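Long-range contact in ricin B lectin (Clostridium thermocellum, PDB 3VSF), which probably hydrolyses beta-1,3-galactan from the chain end as an exo-acting glycoside hydrolase of family 43 and carries a ricin-type lectin domain that binds galactose: residues A[64-77]-A[117-131]. Sequence-based numbering, arbitrary orientation.
Sequences LKHGDYYYWYGEYR and IERPKVMYNASTGEF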
loop_
_atom_site.group_PDB
_atom_site.type_symbol
_atom_site.label_atom_id
_atom_site.label_comp_id
_atom_site.label_asym_id
_atom_site.label_seq_id
_atom_site.Cartn_x
_atom_site.Cartn_y
_atom_site.Cartn_z
ATOM N N LEU A 64 -5.063 4.389 -14.160
ATOM C CA LEU A 64 -5.158 5.737 -14.706
ATOM C C LEU A 64 -6.584 6.263 -14.590
ATOM O O LEU A 64 -7.545 5.544 -14.865
ATOM C CB LEU A 64 -4.717 5.749 -16.171
ATOM C CG LEU A 64 -4.709 7.111 -16.869
ATOM C CD1 LEU A 64 -3.691 8.038 -16.224
ATOM C CD2 LEU A 64 -4.421 6.947 -18.351
ATOM N N LYS A 65 -6.714 7.518 -14.178
ATOM C CA LYS A 65 -8.020 8.155 -14.065
ATOM C C LYS A 65 -8.247 9.117 -15.223
ATOM O O LYS A 65 -7.640 10.187 -15.283
ATOM C CB LYS A 65 -8.141 8.895 -12.732
ATOM C CG LYS A 65 -9.392 9.753 -12.597
ATOM C CD LYS A 65 -10.662 8.934 -12.782
ATOM C CE LYS A 65 -11.895 9.723 -12.361
ATOM N NZ LYS A 65 -11.998 11.027 -13.073
ATOM N N HIS A 66 -9.120 8.730 -16.148
ATOM C CA HIS A 66 -9.434 9.574 -17.292
ATOM C C HIS A 66 -10.940 9.646 -17.515
ATOM O O HIS A 66 -11.612 8.620 -17.625
ATOM C CB HIS A 66 -8.733 9.059 -18.551
ATOM C CG HIS A 66 -8.785 10.013 -19.703
ATOM N ND1 HIS A 66 -9.704 9.898 -20.724
ATOM C CD2 HIS A 66 -8.033 11.101 -19.994
ATOM C CE1 HIS A 66 -9.514 10.875 -21.596
ATOM N NE2 HIS A 66 -8.507 11.618 -21.175
ATOM N N GLY A 67 -11.464 10.865 -17.579
ATOM C CA GLY A 67 -12.886 11.071 -17.777
ATOM C C GLY A 67 -13.698 10.668 -16.563
ATOM O O GLY A 67 -13.565 11.257 -15.491
ATOM N N ASP A 68 -14.540 9.654 -16.731
ATOM C CA ASP A 68 -15.419 9.206 -15.658
ATOM C C ASP A 68 -15.041 7.815 -15.163
ATOM O O ASP A 68 -15.741 7.236 -14.332
ATOM C CB ASP A 68 -16.875 9.205 -16.128
ATOM C CG ASP A 68 -17.304 10.542 -16.705
ATOM O OD1 ASP A 68 -16.743 11.578 -16.291
ATOM O OD2 ASP A 68 -18.203 10.554 -17.572
ATOM N N TYR A 69 -13.934 7.280 -15.668
ATOM C CA TYR A 69 -13.546 5.911 -15.348
ATOM C C TYR A 69 -12.121 5.781 -14.816
ATOM O O TYR A 69 -11.229 6.542 -15.190
ATOM C CB TYR A 69 -13.713 5.011 -16.575
ATOM C CG TYR A 69 -15.138 4.881 -17.059
ATOM C CD1 TYR A 69 -15.976 3.898 -16.550
ATOM C CD2 TYR A 69 -15.644 5.735 -18.030
ATOM C CE1 TYR A 69 -17.279 3.771 -16.991
ATOM C CE2 TYR A 69 -16.947 5.616 -18.477
ATOM C CZ TYR A 69 -17.760 4.632 -17.954
ATOM O OH TYR A 69 -19.058 4.510 -18.396
ATOM N N TYR A 70 -11.925 4.806 -13.935
ATOM C CA TYR A 70 -10.594 4.413 -13.496
ATOM C C TYR A 70 -10.191 3.154 -14.253
ATOM O O TYR A 70 -10.895 2.145 -14.210
ATOM C CB TYR A 70 -10.575 4.141 -11.990
ATOM C CG TYR A 70 -10.697 5.380 -11.130
ATOM C CD1 TYR A 70 -9.568 6.078 -10.723
ATOM C CD2 TYR A 70 -11.938 5.845 -10.720
ATOM C CE1 TYR A 70 -9.673 7.210 -9.935
ATOM C CE2 TYR A 70 -12.054 6.977 -9.933
ATOM C CZ TYR A 70 -10.918 7.655 -9.543
ATOM O OH TYR A 70 -11.026 8.782 -8.759
ATOM N N TYR A 71 -9.064 3.217 -14.951
ATOM C CA TYR A 71 -8.605 2.086 -15.750
ATOM C C TYR A 71 -7.469 1.328 -15.071
ATOM O O TYR A 71 -6.469 1.917 -14.664
ATOM C CB TYR A 71 -8.183 2.548 -17.147
ATOM C CG TYR A 71 -9.331 3.074 -17.980
ATOM C CD1 TYR A 71 -9.633 4.430 -18.003
ATOM C CD2 TYR A 71 -10.116 2.216 -18.738
ATOM C CE1 TYR A 71 -10.683 4.915 -18.760
ATOM C CE2 TYR A 71 -11.167 2.692 -19.500
ATOM C CZ TYR A 71 -11.446 4.043 -19.507
ATOM O OH TYR A 71 -12.492 4.522 -20.263
ATOM N N TRP A 72 -7.638 0.015 -14.955
ATOM C CA TRP A 72 -6.650 -0.838 -14.306
ATOM C C TRP A 72 -5.961 -1.740 -15.325
ATOM O O TRP A 72 -6.580 -2.640 -15.893
ATOM C CB TRP A 72 -7.320 -1.682 -13.218
ATOM C CG TRP A 72 -6.381 -2.584 -12.470
ATOM C CD1 TRP A 72 -5.020 -2.612 -12.561
ATOM C CD2 TRP A 72 -6.740 -3.593 -11.518
ATOM N NE1 TRP A 72 -4.509 -3.576 -11.725
ATOM C CE2 TRP A 72 -5.545 -4.192 -11.073
ATOM C CE3 TRP A 72 -7.956 -4.048 -10.999
ATOM C CZ2 TRP A 72 -5.530 -5.220 -10.133
ATOM C CZ3 TRP A 72 -7.939 -5.069 -10.066
ATOM C CH2 TRP A 72 -6.735 -5.644 -9.644
ATOM N N TYR A 73 -4.676 -1.492 -15.554
ATOM C CA TYR A 73 -3.898 -2.302 -16.482
ATOM C C TYR A 73 -3.019 -3.284 -15.718
ATOM O O TYR A 73 -2.718 -3.073 -14.544
ATOM C CB TYR A 73 -3.033 -1.411 -17.373
ATOM C CG TYR A 73 -3.800 -0.323 -18.089
ATOM C CD1 TYR A 73 -4.450 -0.578 -19.288
ATOM C CD2 TYR A 73 -3.872 0.962 -17.566
ATOM C CE1 TYR A 73 -5.152 0.415 -19.947
ATOM C CE2 TYR A 73 -4.572 1.960 -18.217
ATOM C CZ TYR A 73 -5.209 1.681 -19.406
ATOM O OH TYR A 73 -5.905 2.673 -20.057
ATOM N N GLY A 74 -2.611 -4.356 -16.389
ATOM C CA GLY A 74 -1.759 -5.362 -15.781
ATOM C C GLY A 74 -1.436 -6.484 -16.747
ATOM O O GLY A 74 -2.057 -6.595 -17.803
ATOM N N GLU A 75 -0.468 -7.319 -16.389
ATOM C CA GLU A 75 -0.062 -8.424 -17.251
ATOM C C GLU A 75 -0.269 -9.777 -16.576
ATOM O O GLU A 75 -0.490 -9.850 -15.370
ATOM C CB GLU A 75 1.398 -8.256 -17.684
ATOM C CG GLU A 75 2.385 -8.096 -16.536
ATOM C CD GLU A 75 2.663 -9.397 -15.810
ATOM O OE1 GLU A 75 2.562 -10.470 -16.443
ATOM O OE2 GLU A 75 2.976 -9.346 -14.602
ATOM N N TYR A 76 -0.199 -10.843 -17.368
ATOM C CA TYR A 76 -0.363 -12.197 -16.855
ATOM C C TYR A 76 0.263 -13.220 -17.795
ATOM O O TYR A 76 0.070 -13.160 -19.010
ATOM C CB TYR A 76 -1.843 -12.518 -16.637
ATOM C CG TYR A 76 -2.644 -12.636 -17.915
ATOM C CD1 TYR A 76 -3.174 -13.855 -18.316
ATOM C CD2 TYR A 76 -2.865 -11.528 -18.722
ATOM C CE1 TYR A 76 -3.907 -13.966 -19.484
ATOM C CE2 TYR A 76 -3.595 -11.629 -19.893
ATOM C CZ TYR A 76 -4.114 -12.852 -20.269
ATOM O OH TYR A 76 -4.841 -12.958 -21.432
ATOM N N ARG A 77 1.013 -14.157 -17.225
ATOM C CA ARG A 77 1.658 -15.209 -18.006
ATOM C C ARG A 77 0.657 -16.262 -18.480
ATOM O O ARG A 77 -0.534 -16.173 -18.185
ATOM C CB ARG A 77 2.771 -15.874 -17.190
ATOM C CG ARG A 77 4.057 -15.064 -17.090
ATOM C CD ARG A 77 3.911 -13.845 -16.187
ATOM N NE ARG A 77 5.216 -13.327 -15.782
ATOM C CZ ARG A 77 5.399 -12.281 -14.984
ATOM N NH1 ARG A 77 4.356 -11.624 -14.494
ATOM N NH2 ARG A 77 6.628 -11.890 -14.673
ATOM N N ILE A 117 6.989 -9.724 -20.198
ATOM C CA ILE A 117 6.572 -8.349 -19.952
ATOM C C ILE A 117 5.935 -8.222 -18.576
ATOM O O ILE A 117 5.006 -8.955 -18.241
ATOM C CB ILE A 117 5.598 -7.836 -21.026
ATOM C CG1 ILE A 117 6.371 -7.424 -22.279
ATOM C CG2 ILE A 117 4.802 -6.655 -20.500
ATOM C CD1 ILE A 117 5.575 -6.560 -23.228
ATOM N N GLU A 118 6.446 -7.291 -17.778
ATOM C CA GLU A 118 5.960 -7.116 -16.419
ATOM C C GLU A 118 5.955 -5.650 -15.999
ATOM O O GLU A 118 6.722 -4.839 -16.521
ATOM C CB GLU A 118 6.786 -7.957 -15.443
ATOM C CG GLU A 118 8.281 -7.684 -15.481
ATOM C CD GLU A 118 9.087 -8.762 -14.775
ATOM O OE1 GLU A 118 10.136 -8.433 -14.182
ATOM O OE2 GLU A 118 8.674 -9.940 -14.817
ATOM N N ARG A 119 5.078 -5.324 -15.055
ATOM C CA ARG A 119 4.927 -3.957 -14.562
ATOM C C ARG A 119 4.605 -2.956 -15.669
ATOM O O ARG A 119 5.311 -1.961 -15.834
ATOM C CB ARG A 119 6.179 -3.521 -13.795
ATOM C CG ARG A 119 6.495 -4.408 -12.608
ATOM C CD ARG A 119 7.606 -3.830 -11.754
ATOM N NE ARG A 119 7.780 -4.599 -10.527
ATOM C CZ ARG A 119 7.010 -4.469 -9.452
ATOM N NH1 ARG A 119 6.009 -3.597 -9.454
ATOM N NH2 ARG A 119 7.236 -5.210 -8.376
ATOM N N PRO A 120 3.531 -3.216 -16.429
ATOM C CA PRO A 120 3.092 -2.279 -17.467
ATOM C C PRO A 120 2.322 -1.108 -16.863
ATOM O O PRO A 120 1.404 -1.318 -16.072
ATOM C CB PRO A 120 2.158 -3.133 -18.324
ATOM C CG PRO A 120 1.589 -4.120 -17.369
ATOM C CD PRO A 120 2.687 -4.423 -16.385
ATOM N N LYS A 121 2.700 0.111 -17.234
ATOM C CA LYS A 121 2.031 1.304 -16.728
ATOM C C LYS A 121 1.510 2.157 -17.879
ATOM O O LYS A 121 2.091 2.171 -18.964
ATOM C CB LYS A 121 2.986 2.121 -15.856
ATOM C CG LYS A 121 3.591 1.345 -14.698
ATOM C CD LYS A 121 2.516 0.816 -13.764
ATOM C CE LYS A 121 3.121 0.039 -12.606
ATOM N NZ LYS A 121 3.884 -1.154 -13.067
ATOM N N VAL A 122 0.413 2.868 -17.637
ATOM C CA VAL A 122 -0.181 3.725 -18.658
ATOM C C VAL A 122 -0.318 5.167 -18.179
ATOM O O VAL A 122 -0.790 5.424 -17.071
ATOM C CB VAL A 122 -1.562 3.203 -19.103
ATOM C CG1 VAL A 122 -2.289 4.253 -19.928
ATOM C CG2 VAL A 122 -1.412 1.908 -19.886
ATOM N N MET A 123 0.102 6.102 -19.024
ATOM C CA MET A 123 0.005 7.523 -18.717
ATOM C C MET A 123 -0.709 8.253 -19.850
ATOM O O MET A 123 -0.674 7.808 -20.997
ATOM C CB MET A 123 1.399 8.116 -18.501
ATOM C CG MET A 123 2.336 7.944 -19.686
ATOM S SD MET A 123 4.056 8.311 -19.287
ATOM C CE MET A 123 3.922 9.999 -18.705
ATOM N N TYR A 124 -1.359 9.366 -19.529
ATOM C CA TYR A 124 -2.088 10.134 -20.534
ATOM C C TYR A 124 -1.377 11.432 -20.909
ATOM O O TYR A 124 -0.787 12.100 -20.060
ATOM C CB TYR A 124 -3.513 10.433 -20.066
ATOM C CG TYR A 124 -4.252 11.398 -20.967
ATOM C CD1 TYR A 124 -4.383 12.738 -20.623
ATOM C CD2 TYR A 124 -4.809 10.972 -22.166
ATOM C CE1 TYR A 124 -5.053 13.624 -21.444
ATOM C CE2 TYR A 124 -5.481 11.852 -22.994
ATOM C CZ TYR A 124 -5.600 13.176 -22.629
ATOM O OH TYR A 124 -6.268 14.057 -23.447
ATOM N N ASN A 125 -1.446 11.781 -22.190
ATOM C CA ASN A 125 -0.843 13.009 -22.691
ATOM C C ASN A 125 -1.912 14.022 -23.089
ATOM O O ASN A 125 -2.728 13.760 -23.971
ATOM C CB ASN A 125 0.065 12.703 -23.883
ATOM C CG ASN A 125 0.882 13.903 -24.323
ATOM O OD1 ASN A 125 0.474 15.051 -24.143
ATOM N ND2 ASN A 125 2.046 13.641 -24.906
ATOM N N ALA A 126 -1.905 15.178 -22.432
ATOM C CA ALA A 126 -2.879 16.226 -22.717
ATOM C C ALA A 126 -2.661 16.824 -24.102
ATOM O O ALA A 126 -3.613 17.045 -24.851
ATOM C CB ALA A 126 -2.817 17.311 -21.652
ATOM N N SER A 127 -1.401 17.084 -24.434
ATOM C CA SER A 127 -1.043 17.665 -25.723
ATOM C C SER A 127 -1.554 16.816 -26.883
ATOM O O SER A 127 -2.413 17.247 -27.653
ATOM C CB SER A 127 0.475 17.824 -25.831
ATOM O OG SER A 127 0.990 18.563 -24.737
ATOM N N THR A 128 -1.017 15.605 -26.999
ATOM C CA THR A 128 -1.367 14.709 -28.095
ATOM C C THR A 128 -2.808 14.215 -27.994
ATOM O O THR A 128 -3.562 14.271 -28.964
ATOM C CB THR A 128 -0.428 13.489 -28.141
ATOM O OG1 THR A 128 -0.603 12.702 -26.957
ATOM C CG2 THR A 128 1.024 13.936 -28.238
ATOM N N GLY A 129 -3.183 13.733 -26.814
ATOM C CA GLY A 129 -4.509 13.180 -26.605
ATOM C C GLY A 129 -4.509 11.672 -26.766
ATOM O O GLY A 129 -5.554 11.059 -26.986
ATOM N N GLU A 130 -3.327 11.075 -26.656
ATOM C CA GLU A 130 -3.178 9.633 -26.794
ATOM C C GLU A 130 -2.536 9.030 -25.549
ATOM O O GLU A 130 -1.737 9.677 -24.873
ATOM C CB GLU A 130 -2.354 9.296 -28.039
ATOM C CG GLU A 130 -0.954 9.887 -28.039
ATOM C CD GLU A 130 -0.261 9.751 -29.380
ATOM O OE1 GLU A 130 0.900 10.195 -29.498
ATOM O OE2 GLU A 130 -0.880 9.204 -30.318
ATOM N N PHE A 131 -2.895 7.785 -25.250
ATOM C CA PHE A 131 -2.396 7.107 -24.058
ATOM C C PHE A 131 -1.113 6.332 -24.344
ATOM O O PHE A 131 -1.110 5.392 -25.136
ATOM C CB PHE A 131 -3.461 6.164 -23.497
ATOM C CG PHE A 131 -4.729 6.856 -23.088
ATOM C CD1 PHE A 131 -4.895 7.316 -21.792
ATOM C CD2 PHE A 131 -5.757 7.045 -23.996
ATOM C CE1 PHE A 131 -6.061 7.952 -21.409
ATOM C CE2 PHE A 131 -6.926 7.681 -23.619
ATOM C CZ PHE A 131 -7.077 8.134 -22.324
#
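F131 turns its edge to the imidazole of H66, setting CZ over the centre of one face, with the two planes at 83°: an edge-to-face pair. Y124 meets the same imidazole obliquely, planes 48° apart, and H66 NE2 lies above one face of the tyrosine, 3.5 Å from Y124 CE2. Y124 CD2 lies over one face of F131, offset toward the rim, making the three rings one cluster. The edge of F131 also receives a methyl, L64 CD2, 3.5 Å from F131 CD1. Farther along, V122 puts CG2 almost squarely over the Y73 ring, 3.5 Å from its centroid, a CH-pi contact; V122 CG1, the other methyl, lies anti to the backbone N (chi1 168°) and reaches L64 CD2 at 3.8 Å. The Y73 hydroxyl is hydrogen-bonded to P156 O. Next, P120 CG packs on the backbone of G74. At the far end R77 bridges two carboxylates: E118 OE2 comes to the guanidinium edge, near its plane, 2.8 Å from R77 NH2, its carboxylate turned well out of that plane, while R77 NH1 holds E75 OE2 at 2.7 Å. No backbone hydrogen bond joins the segments, which belong to neighbouring blades of the five-bladed beta-propeller of family 43, so side chains do the joining, and one arginine probably offsets the repulsion between two glutamates.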